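Local coordinates for lumazine protein (PDB 3A3B) that serves as an antenna in bacterial bioluminescence, carrying a lumazine or flavin chromophore and shifting the light of luciferase to shorter wavelength, at residues Gln22-Thr27 / Phe61-Ala66; Asn45-Thr50 / Asn68-Arg73; Ile132-His137 / Glu148-Asp153. All coordinates share one frame; numbering follows the deposited sequence.

Interaction 1. Residues Gln22-Thr27 / Phe61-Ala66; sequences QRHGIT and FDIDQA. With FMN (flavin mononucleotide), chain C.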
loop_
_atom_site.group_PDB
_atom_site.type_symbol
_atom_site.label_atom_id
_atom_site.label_comp_id
_atom_site.label_asym_id
_atom_site.label_seq_id
_atom_site.Cartn_x
_atom_site.Cartn_y
_atom_site.Cartn_z
ATOM N N GLN A 22 1.695 14.438 -9.469
ATOM C CA GLN A 22 0.271 14.396 -9.216
ATOM C C GLN A 22 0.050 14.722 -7.766
ATOM O O GLN A 22 0.785 14.241 -6.923
ATOM C CB GLN A 22 -0.318 13.002 -9.479
ATOM C CG GLN A 22 -0.269 12.536 -10.941
ATOM C CD GLN A 22 -0.860 11.147 -11.121
ATOM O OE1 GLN A 22 -1.331 10.533 -10.169
ATOM N NE2 GLN A 22 -0.802 10.629 -12.346
ATOM N N ARG A 23 -0.960 15.533 -7.496
ATOM C CA ARG A 23 -1.377 15.816 -6.128
ATOM C C ARG A 23 -2.632 15.002 -5.816
ATOM O O ARG A 23 -3.674 15.155 -6.473
ATOM C CB ARG A 23 -1.649 17.297 -5.931
ATOM C CG ARG A 23 -2.070 17.625 -4.513
ATOM C CD ARG A 23 -1.944 19.075 -4.138
ATOM N NE ARG A 23 -0.574 19.510 -3.936
ATOM C CZ ARG A 23 -0.240 20.651 -3.340
ATOM N NH1 ARG A 23 -1.197 21.455 -2.882
ATOM N NH2 ARG A 23 1.036 20.986 -3.215
ATOM N N HIS A 24 -2.522 14.135 -4.809
ATOM C CA HIS A 24 -3.682 13.341 -4.336
ATOM C C HIS A 24 -4.195 13.937 -3.036
ATOM O O HIS A 24 -3.411 14.092 -2.094
ATOM C CB HIS A 24 -3.244 11.886 -4.114
ATOM C CG HIS A 24 -2.987 11.126 -5.387
ATOM N ND1 HIS A 24 -2.271 11.655 -6.444
ATOM C CD2 HIS A 24 -3.328 9.872 -5.758
ATOM C CE1 HIS A 24 -2.182 10.756 -7.410
ATOM N NE2 HIS A 24 -2.832 9.677 -7.026
ATOM N N GLY A 25 -5.484 14.249 -2.996
ATOM C CA GLY A 25 -6.205 14.682 -1.803
ATOM C C GLY A 25 -6.908 13.442 -1.299
ATOM O O GLY A 25 -7.676 12.810 -2.038
ATOM N N ILE A 26 -6.617 13.051 -0.077
ATOM C CA ILE A 26 -7.167 11.779 0.437
ATOM C C ILE A 26 -7.988 12.036 1.684
ATOM O O ILE A 26 -7.477 12.621 2.640
ATOM C CB ILE A 26 -6.012 10.749 0.741
ATOM C CG1 ILE A 26 -5.206 10.483 -0.530
ATOM C CG2 ILE A 26 -6.600 9.427 1.355
ATOM C CD1 ILE A 26 -4.039 9.555 -0.368
ATOM N N THR A 27 -9.241 11.592 1.680
ATOM C CA THR A 27 -10.120 11.663 2.861
ATOM C C THR A 27 -9.664 10.655 3.942
ATOM O O THR A 27 -9.607 9.442 3.674
ATOM C CB THR A 27 -11.610 11.319 2.508
ATOM O OG1 THR A 27 -12.104 12.275 1.579
ATOM C CG2 THR A 27 -12.510 11.295 3.781
ATOM N N PHE A 61 -0.990 15.081 -0.752
ATOM C CA PHE A 61 0.399 14.608 -0.909
ATOM C C PHE A 61 0.751 14.921 -2.338
ATOM O O PHE A 61 -0.092 14.857 -3.163
ATOM C CB PHE A 61 0.434 13.084 -0.736
ATOM C CG PHE A 61 0.033 12.628 0.626
ATOM C CD1 PHE A 61 1.010 12.511 1.649
ATOM C CD2 PHE A 61 -1.313 12.290 0.899
ATOM C CE1 PHE A 61 0.658 12.088 2.953
ATOM C CE2 PHE A 61 -1.691 11.876 2.191
ATOM C CZ PHE A 61 -0.708 11.767 3.214
ATOM N N ASP A 62 1.983 15.299 -2.617
ATOM C CA ASP A 62 2.435 15.458 -4.014
ATOM C C ASP A 62 3.215 14.213 -4.373
ATOM O O ASP A 62 4.141 13.862 -3.692
ATOM C CB ASP A 62 3.362 16.672 -4.178
ATOM C CG ASP A 62 2.607 17.983 -4.203
ATOM O OD1 ASP A 62 1.553 18.083 -4.866
ATOM O OD2 ASP A 62 3.095 18.928 -3.570
ATOM N N ILE A 63 2.804 13.529 -5.417
ATOM C CA ILE A 63 3.544 12.346 -5.835
ATOM C C ILE A 63 4.413 12.811 -6.971
ATOM O O ILE A 63 3.908 13.140 -8.044
ATOM C CB ILE A 63 2.628 11.195 -6.399
ATOM C CG1 ILE A 63 1.374 10.918 -5.523
ATOM C CG2 ILE A 63 3.485 9.917 -6.663
ATOM C CD1 ILE A 63 1.686 10.683 -4.102
ATOM N N ASP A 64 5.698 12.861 -6.736
ATOM C CA ASP A 64 6.621 13.288 -7.774
ATOM C C ASP A 64 7.841 12.352 -7.790
ATOM O O ASP A 64 7.972 11.585 -8.715
ATOM C CB ASP A 64 6.993 14.769 -7.611
ATOM C CG ASP A 64 7.093 15.195 -6.159
ATOM O OD1 ASP A 64 7.589 14.399 -5.335
ATOM O OD2 ASP A 64 6.652 16.334 -5.846
ATOM N N GLN A 65 8.684 12.379 -6.757
ATOM C CA GLN A 65 9.751 11.395 -6.618
ATOM C C GLN A 65 9.297 9.926 -6.746
ATOM O O GLN A 65 10.030 9.092 -7.286
ATOM C CB GLN A 65 10.455 11.587 -5.281
ATOM C CG GLN A 65 11.533 10.579 -4.989
ATOM C CD GLN A 65 12.262 10.853 -3.687
ATOM O OE1 GLN A 65 11.866 11.722 -2.879
ATOM N NE2 GLN A 65 13.344 10.113 -3.469
ATOM N N ALA A 66 8.099 9.606 -6.257
ATOM C CA ALA A 66 7.594 8.210 -6.275
ATOM C C ALA A 66 6.818 7.852 -7.544
ATOM O O ALA A 66 6.381 6.702 -7.715
ATOM C CB ALA A 66 6.704 7.966 -5.010
HETATM N N1 FMN C . 8.010 10.723 -2.707
HETATM C C2 FMN C . 7.048 11.460 -3.295
HETATM O O2 FMN C . 6.771 11.263 -4.459
HETATM N N3 FMN C . 6.405 12.435 -2.566
HETATM C C4 FMN C . 6.699 12.635 -1.244
HETATM O O4 FMN C . 5.907 13.326 -0.586
HETATM C C4A FMN C . 7.696 11.877 -0.651
HETATM N N5 FMN C . 8.086 12.049 0.658
HETATM C C5A FMN C . 9.076 11.230 1.187
HETATM C C6 FMN C . 9.470 11.419 2.500
HETATM C C7 FMN C . 10.466 10.663 3.108
HETATM C C7M FMN C . 11.066 11.153 4.412
HETATM C C8 FMN C . 11.109 9.693 2.347
HETATM C C8M FMN C . 12.264 8.940 2.963
HETATM C C9 FMN C . 10.741 9.488 1.001
HETATM C C9A FMN C . 9.707 10.262 0.419
HETATM N N10 FMN C . 9.344 10.119 -0.892
HETATM C C10 FMN C . 8.349 10.905 -1.409
HETATM C "C1'" FMN C . 9.980 9.096 -1.811
HETATM C "C2'" FMN C . 9.156 7.790 -1.913
HETATM O "O2'" FMN C . 9.019 7.184 -0.647
HETATM C "C3'" FMN C . 9.949 6.850 -2.822
HETATM O "O3'" FMN C . 10.087 7.526 -4.055
HETATM C "C4'" FMN C . 9.321 5.458 -3.061
HETATM O "O4'" FMN C . 9.016 4.799 -1.877
HETATM C "C5'" FMN C . 10.452 4.489 -3.344
HETATM O "O5'" FMN C . 10.673 4.458 -4.681
HETATM P P FMN C . 12.100 4.947 -5.323
HETATM O O1P FMN C . 11.899 4.340 -6.690
HETATM O O2P FMN C . 13.354 4.466 -4.601
HETATM O O3P FMN C . 12.098 6.466 -5.359
#

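Interaction 2. Residues Asn45-Thr50 / Asn68-Arg73; sequences NGCSLT and NTTTFR. With FMN (flavin mononucleotide), chain C.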
loop_
_atom_site.group_PDB
_atom_site.type_symbol
_atom_site.label_atom_id
_atom_site.label_comp_id
_atom_site.label_asym_id
_atom_site.label_seq_id
_atom_site.Cartn_x
_atom_site.Cartn_y
_atom_site.Cartn_z
ATOM N N ASN A 45 -0.326 3.395 1.086
ATOM C CA ASN A 45 -0.055 2.125 0.397
ATOM C C ASN A 45 1.405 1.674 0.575
ATOM O O ASN A 45 2.022 1.146 -0.363
ATOM C CB ASN A 45 -0.442 2.191 -1.088
ATOM C CG ASN A 45 -1.953 2.123 -1.309
ATOM O OD1 ASN A 45 -2.709 1.602 -0.483
ATOM N ND2 ASN A 45 -2.393 2.633 -2.440
ATOM N N GLY A 46 1.938 1.871 1.799
ATOM C CA GLY A 46 3.266 1.417 2.141
ATOM C C GLY A 46 4.363 2.369 1.666
ATOM O O GLY A 46 5.523 2.094 1.869
ATOM N N CYS A 47 3.998 3.492 1.038
ATOM C CA CYS A 47 5.007 4.416 0.494
ATOM C C CYS A 47 5.166 5.678 1.383
ATOM O O CYS A 47 4.144 6.308 1.752
ATOM C CB CYS A 47 4.628 4.788 -0.964
ATOM S SG CYS A 47 5.708 6.033 -1.765
ATOM N N SER A 48 6.408 6.041 1.747
ATOM C CA SER A 48 6.635 7.295 2.483
ATOM C C SER A 48 6.313 8.464 1.587
ATOM O O SER A 48 6.912 8.636 0.489
ATOM C CB SER A 48 8.082 7.456 2.960
ATOM O OG SER A 48 8.352 6.524 3.973
ATOM N N LEU A 49 5.394 9.287 2.083
ATOM C CA LEU A 49 5.004 10.515 1.429
ATOM C C LEU A 49 4.798 11.565 2.493
ATOM O O LEU A 49 4.418 11.258 3.644
ATOM C CB LEU A 49 3.668 10.348 0.712
ATOM C CG LEU A 49 3.491 9.331 -0.430
ATOM C CD1 LEU A 49 2.040 9.362 -0.828
ATOM C CD2 LEU A 49 4.410 9.722 -1.606
ATOM N N THR A 50 4.962 12.814 2.081
ATOM C CA THR A 50 4.885 13.971 2.990
ATOM C C THR A 50 3.610 14.753 2.828
ATOM O O THR A 50 3.255 15.146 1.709
ATOM C CB THR A 50 6.088 14.914 2.712
ATOM O OG1 THR A 50 7.288 14.129 2.738
ATOM C CG2 THR A 50 6.178 16.004 3.746
ATOM N N ASN A 68 7.013 7.162 -10.745
ATOM C CA ASN A 68 7.298 6.133 -11.766
ATOM C C ASN A 68 7.546 4.744 -11.219
ATOM O O ASN A 68 7.714 3.814 -11.992
ATOM C CB ASN A 68 8.495 6.553 -12.657
ATOM C CG ASN A 68 8.248 7.854 -13.364
ATOM O OD1 ASN A 68 9.081 8.763 -13.289
ATOM N ND2 ASN A 68 7.078 7.975 -14.037
ATOM N N THR A 69 7.538 4.625 -9.884
ATOM C CA THR A 69 7.940 3.418 -9.145
ATOM C C THR A 69 6.908 2.993 -8.086
ATOM O O THR A 69 7.245 2.242 -7.137
ATOM C CB THR A 69 9.237 3.700 -8.428
ATOM O OG1 THR A 69 9.131 4.973 -7.753
ATOM C CG2 THR A 69 10.413 3.752 -9.467
ATOM N N THR A 70 5.675 3.497 -8.232
ATOM C CA THR A 70 4.581 3.195 -7.297
ATOM C C THR A 70 3.320 3.164 -8.113
ATOM O O THR A 70 3.341 3.543 -9.264
ATOM C CB THR A 70 4.485 4.206 -6.100
ATOM O OG1 THR A 70 4.244 5.524 -6.594
ATOM C CG2 THR A 70 5.724 4.188 -5.224
ATOM N N THR A 71 2.224 2.679 -7.533
ATOM C CA THR A 71 0.925 2.583 -8.194
ATOM C C THR A 71 0.155 3.905 -8.284
ATOM O O THR A 71 -0.878 3.963 -8.964
ATOM C CB THR A 71 0.041 1.532 -7.476
ATOM O OG1 THR A 71 -0.100 1.915 -6.092
ATOM C CG2 THR A 71 0.713 0.138 -7.529
ATOM N N PHE A 72 0.626 4.958 -7.613
ATOM C CA PHE A 72 -0.150 6.210 -7.545
ATOM C C PHE A 72 -0.686 6.722 -8.899
ATOM O O PHE A 72 -1.840 7.141 -8.970
ATOM C CB PHE A 72 0.599 7.305 -6.769
ATOM C CG PHE A 72 0.678 7.030 -5.299
ATOM C CD1 PHE A 72 -0.465 7.136 -4.501
ATOM C CD2 PHE A 72 1.879 6.659 -4.719
ATOM C CE1 PHE A 72 -0.400 6.837 -3.129
ATOM C CE2 PHE A 72 1.969 6.372 -3.365
ATOM C CZ PHE A 72 0.836 6.446 -2.563
ATOM N N ARG A 73 0.139 6.628 -9.954
ATOM C CA ARG A 73 -0.187 7.078 -11.345
ATOM C C ARG A 73 -1.473 6.486 -11.846
ATOM O O ARG A 73 -2.135 7.064 -12.691
ATOM C CB ARG A 73 0.835 6.548 -12.364
ATOM C CG ARG A 73 2.133 7.253 -12.598
ATOM C CD ARG A 73 3.008 6.293 -13.504
ATOM N NE ARG A 73 2.822 4.909 -13.040
ATOM C CZ ARG A 73 3.597 3.850 -13.324
ATOM N NH1 ARG A 73 4.675 3.962 -14.105
ATOM N NH2 ARG A 73 3.289 2.655 -12.804
HETATM N N1 FMN C . 8.010 10.723 -2.707
HETATM C C2 FMN C . 7.048 11.460 -3.295
HETATM O O2 FMN C . 6.771 11.263 -4.459
HETATM N N3 FMN C . 6.405 12.435 -2.566
HETATM C C4 FMN C . 6.699 12.635 -1.244
HETATM O O4 FMN C . 5.907 13.326 -0.586
HETATM C C4A FMN C . 7.696 11.877 -0.651
HETATM N N5 FMN C . 8.086 12.049 0.658
HETATM C C5A FMN C . 9.076 11.230 1.187
HETATM C C6 FMN C . 9.470 11.419 2.500
HETATM C C7 FMN C . 10.466 10.663 3.108
HETATM C C7M FMN C . 11.066 11.153 4.412
HETATM C C8 FMN C . 11.109 9.693 2.347
HETATM C C8M FMN C . 12.264 8.940 2.963
HETATM C C9 FMN C . 10.741 9.488 1.001
HETATM C C9A FMN C . 9.707 10.262 0.419
HETATM N N10 FMN C . 9.344 10.119 -0.892
HETATM C C10 FMN C . 8.349 10.905 -1.409
HETATM C "C1'" FMN C . 9.980 9.096 -1.811
HETATM C "C2'" FMN C . 9.156 7.790 -1.913
HETATM O "O2'" FMN C . 9.019 7.184 -0.647
HETATM C "C3'" FMN C . 9.949 6.850 -2.822
HETATM O "O3'" FMN C . 10.087 7.526 -4.055
HETATM C "C4'" FMN C . 9.321 5.458 -3.061
HETATM O "O4'" FMN C . 9.016 4.799 -1.877
HETATM C "C5'" FMN C . 10.452 4.489 -3.344
HETATM O "O5'" FMN C . 10.673 4.458 -4.681
HETATM P P FMN C . 12.100 4.947 -5.323
HETATM O O1P FMN C . 11.899 4.340 -6.690
HETATM O O2P FMN C . 13.354 4.466 -4.601
HETATM O O3P FMN C . 12.098 6.466 -5.359
HETATM O O HOH W 1 -0.056 3.755 -4.224
#

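Interaction 3. Residues Ile132-His137 / Glu148-Asp153; sequences ILSEDH and EEISDD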
loop_
_atom_site.group_PDB
_atom_site.type_symbol
_atom_site.label_atom_id
_atom_site.label_comp_id
_atom_site.label_asym_id
_atom_site.label_seq_id
_atom_site.Cartn_x
_atom_site.Cartn_y
_atom_site.Cartn_z
ATOM N N ILE A 132 13.679 -13.595 -2.386
ATOM C CA ILE A 132 12.416 -13.886 -1.676
ATOM C C ILE A 132 12.230 -15.432 -1.540
ATOM O O ILE A 132 12.227 -16.133 -2.541
ATOM C CB ILE A 132 11.191 -13.249 -2.430
ATOM C CG1 ILE A 132 11.254 -11.719 -2.435
ATOM C CG2 ILE A 132 9.861 -13.677 -1.812
ATOM C CD1 ILE A 132 10.374 -11.073 -3.584
ATOM N N LEU A 133 12.089 -15.909 -0.305
ATOM C CA LEU A 133 11.758 -17.294 0.014
ATOM C C LEU A 133 10.382 -17.357 0.728
ATOM O O LEU A 133 9.938 -16.374 1.353
ATOM C CB LEU A 133 12.856 -17.901 0.943
ATOM C CG LEU A 133 14.319 -18.034 0.429
ATOM C CD1 LEU A 133 15.183 -18.947 1.288
ATOM C CD2 LEU A 133 14.359 -18.501 -0.991
ATOM N N SER A 134 9.720 -18.509 0.656
ATOM C CA SER A 134 8.519 -18.746 1.475
ATOM C C SER A 134 8.851 -18.483 2.926
ATOM O O SER A 134 9.962 -18.732 3.372
ATOM C CB SER A 134 8.015 -20.172 1.317
ATOM O OG SER A 134 8.181 -20.531 -0.035
ATOM N N GLU A 135 7.888 -17.938 3.645
ATOM C CA GLU A 135 8.052 -17.565 5.036
ATOM C C GLU A 135 8.773 -16.234 5.291
ATOM O O GLU A 135 8.737 -15.758 6.423
ATOM C CB GLU A 135 8.625 -18.720 5.888
ATOM C CG GLU A 135 7.947 -20.125 5.683
ATOM C CD GLU A 135 6.429 -20.086 5.443
ATOM O OE1 GLU A 135 5.745 -19.092 5.840
ATOM O OE2 GLU A 135 5.904 -21.068 4.850
ATOM N N ASP A 136 9.377 -15.606 4.263
ATOM C CA ASP A 136 9.879 -14.220 4.407
ATOM C C ASP A 136 8.658 -13.335 4.664
ATOM O O ASP A 136 7.543 -13.643 4.214
ATOM C CB ASP A 136 10.580 -13.682 3.139
ATOM C CG ASP A 136 12.010 -14.214 2.946
ATOM O OD1 ASP A 136 12.518 -14.911 3.853
ATOM O OD2 ASP A 136 12.608 -13.940 1.864
ATOM N N HIS A 137 8.866 -12.261 5.411
ATOM C CA HIS A 137 7.885 -11.198 5.509
ATOM C C HIS A 137 8.033 -10.289 4.291
ATOM O O HIS A 137 9.148 -10.109 3.793
ATOM C CB HIS A 137 8.069 -10.452 6.835
ATOM C CG HIS A 137 7.714 -11.294 8.019
ATOM N ND1 HIS A 137 6.572 -11.091 8.760
ATOM C CD2 HIS A 137 8.293 -12.412 8.515
ATOM C CE1 HIS A 137 6.487 -12.021 9.695
ATOM N NE2 HIS A 137 7.521 -12.839 9.566
ATOM N N GLU A 148 3.215 -17.382 2.287
ATOM C CA GLU A 148 2.933 -18.809 2.437
ATOM C C GLU A 148 3.750 -19.695 1.467
ATOM O O GLU A 148 4.298 -20.744 1.844
ATOM C CB GLU A 148 1.440 -19.058 2.200
ATOM C CG GLU A 148 0.836 -20.025 3.183
ATOM C CD GLU A 148 -0.160 -19.343 4.100
ATOM O OE1 GLU A 148 0.218 -18.335 4.772
ATOM O OE2 GLU A 148 -1.329 -19.822 4.130
ATOM N N GLU A 149 3.824 -19.264 0.219
ATOM C CA GLU A 149 4.593 -19.969 -0.826
ATOM C C GLU A 149 5.045 -19.017 -1.937
ATOM O O GLU A 149 4.415 -17.970 -2.160
ATOM C CB GLU A 149 3.775 -21.185 -1.334
ATOM C CG GLU A 149 3.685 -21.424 -2.833
ATOM C CD GLU A 149 2.251 -21.754 -3.274
ATOM O OE1 GLU A 149 1.638 -22.677 -2.667
ATOM O OE2 GLU A 149 1.738 -21.073 -4.211
ATOM N N ILE A 150 6.173 -19.358 -2.576
ATOM C CA ILE A 150 6.558 -18.774 -3.859
ATOM C C ILE A 150 6.821 -19.878 -4.871
ATOM O O ILE A 150 7.568 -20.831 -4.600
ATOM C CB ILE A 150 7.804 -17.826 -3.801
ATOM C CG1 ILE A 150 7.915 -17.002 -5.099
ATOM C CG2 ILE A 150 9.090 -18.616 -3.589
ATOM C CD1 ILE A 150 9.033 -15.882 -5.102
ATOM N N SER A 151 6.231 -19.739 -6.045
ATOM C CA SER A 151 6.567 -20.622 -7.147
ATOM C C SER A 151 6.816 -19.734 -8.352
ATOM O O SER A 151 5.899 -19.016 -8.799
ATOM C CB SER A 151 5.450 -21.623 -7.365
ATOM O OG SER A 151 4.247 -20.952 -7.643
ATOM N N ASP A 152 8.076 -19.756 -8.828
ATOM C CA ASP A 152 8.608 -18.830 -9.846
ATOM C C ASP A 152 8.386 -17.378 -9.406
ATOM O O ASP A 152 8.809 -16.997 -8.311
ATOM C CB ASP A 152 8.038 -19.100 -11.245
ATOM C CG ASP A 152 8.484 -20.457 -11.824
ATOM O OD1 ASP A 152 9.692 -20.819 -11.723
ATOM O OD2 ASP A 152 7.607 -21.154 -12.395
ATOM N N ASP A 153 7.717 -16.572 -10.221
ATOM C CA ASP A 153 7.513 -15.183 -9.829
ATOM C C ASP A 153 6.198 -14.896 -9.067
ATOM O O ASP A 153 5.881 -13.733 -8.836
ATOM C CB ASP A 153 7.710 -14.240 -11.015
ATOM C CG ASP A 153 6.876 -14.619 -12.224
ATOM O OD1 ASP A 153 6.143 -15.654 -12.190
ATOM O OD2 ASP A 153 6.967 -13.878 -13.235
#

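Interaction 1. Residues Gln22-Thr27 / Phe61-Ala66
Strand 22-27 and the end of strand 58-63 run antiparallel, their short axes 4.6 Å apart at closest and 147° between directions, with Gln22 and Ile63, and His24 and Phe61, as hydrogen-bonded pairs flanking the non-hydrogen-bonded pair of Arg23 and Asp62. The shortest rung is Ile63 N to Gln22 O, 2.6 Å.

The non-hydrogen-bonded pair carries a salt bridge on one face of the sheet. Arg23 leaves the strand with CG anti to its backbone nitrogen (chi1 -179°) and bends at chi3, which turns the guanidinium side-on to Asp62. Arg23 NE reaches Asp62 OD1 at 2.7 Å and Arg23 NH2 reaches Asp62 OD2 at 2.9 Å, both from the syn side but out of the carboxylate plane, more so at OD1. The acid lies at the guanidinium edge, but the two planes are turned 35° apart, so the grip is bidentate without being flat.

On the other face, which carries His24, Phe61 and Ile63, the contacts are van der Waals and CH-pi. Ile63 lays CG1 over one face of the His24 imidazole, 4.2 Å from its centroid. CD1 of Ile26 meets the CD2 side of the Phe61 ring at 4.1 Å, the two side chains crossing at about a right angle. Val44 packs on Ile26 and Phe61, and Leu49, from the adjoining strand 47-55, on Phe61 and Ile63.

From Asp62 onward the backbone also holds FMN, and strand pairing stops after Ile63. The flavin N3 donates to Asp62 O at 2.9 Å, while Asp64 N and Ala66 N both donate to flavin O2, the latter at 2.8 Å. Backbone groups thus read the pyrimidine edge of the isoalloxazine beside the end of strand 58-63 of a six-stranded antiparallel barrel, the lumazine-binding fold shared with riboflavin synthase.

Interaction 2. Residues Asn45-Thr50 / Asn68-Arg73
Leu49 and Phe72 approach from opposite directions, and the CD1 methyl of the leucine comes to 3.6 Å from CZ of the ring, the tightest carbon contact between segments 45-50 and 68-73. The two methyls of Leu49 part company beyond CG: CD1 goes to Phe72, whereas CD2 lies 3.5 Å from N3 of the flavin. The leucine thus stands between the Phe72 ring and the flavin.

Cys47 meets the same ring at its rim. Its CB sits near the ring plane, 3.9 Å from CE2, and the sulfur is also at the edge, 5.5 Å from the centroid. With chi1 at 176° SG extends away from the backbone nitrogen, touching CG2 of Thr70 and heading towards the ribityl chain of FMN. Val44 and Ile63 also pack on Phe72, which lies on the loop that follows strand 58-63, at a short 3-10 segment, and helps to fill the inside of the N-terminal lumazine-binding barrel.

A water makes the polar link. It accepts from Asn45 ND2 at 3.1 Å, bonds to Thr71 OG1 at 2.6 Å, and lies over the centre of one face of the Phe72 ring. Asn45 OD1 is held separately by the backbone nitrogen of Asn82.

Thr70 places OG1 between its backbone nitrogen and carbonyl carbon (chi1 61°), where it bonds to Ala66 O while CG2 is left to face the cysteine. Along the cofactor, Thr50 N donates to flavin O4 at 2.9 Å and the ribityl O2' donates to Ser48 O at 2.8 Å. At the phosphate end, Thr69 brings its hydroxyl close to O1P.

Interaction 3. Residues Ile132-His137 / Glu148-Asp153
Ser134 sets its hydroxyl against strand 143-151, where OG takes a weak, bent hydrogen bond from Ile150 N at 3.4 Å. The serine belongs to a type II beta turn, Leu133 to Asp136, on the loop leading into strand 137-140 of the C-terminal antiparallel barrel. Having OG anti to its carbonyl carbon (chi1 -38°) brings the oxygen alongside Ile150 N and Glu149 CA, with CB beside Glu148 O.

Next to it, the apolar half of the contact is a single pair: CG2 of Ile132 touches CD1 of Ile150 at 4.0 Å, the side chains crossing at about a right angle. Ile150 reaches there with CG1 anti to its backbone nitrogen (chi1 -166°).

Further out, Ile124, from a loop, packs on Ile132, and Ile155 of strand 154-160 on Ile150. Glu148 and Glu149 both face Phe156 in a classic beta bulge, and Glu148 OE2 is bonded to Asn158 ND2. The turn is closed by Asp136 N to Leu133 O and braced by the aspartate itself, whose OD2 accepts the nearly straight bond from Leu133 N at 3.0 Å, entering from above the carboxylate plane.

From the N terminus, strand 22-27 is met by residues 61-66, and interaction 1 closes the first long loop, with helix 30-35 and strands 41-44 and 47-55. Interaction 2 starts within that loop at 45-50 and ends beyond it at 68-73, so the two cross along the chain. They also touch in space: Leu49 meets both Phe61 and Ile63, and both interactions reach FMN, one from the end of strand 58-63 and the turn after it, the other from strand 47-55 and, at the phosphate, Thr69. Interaction 3 follows in series, closing a short loop that holds strand 137-140 and the first part of strand 143-151 in the second barrel, its centre about 31 Å from that of interaction 1.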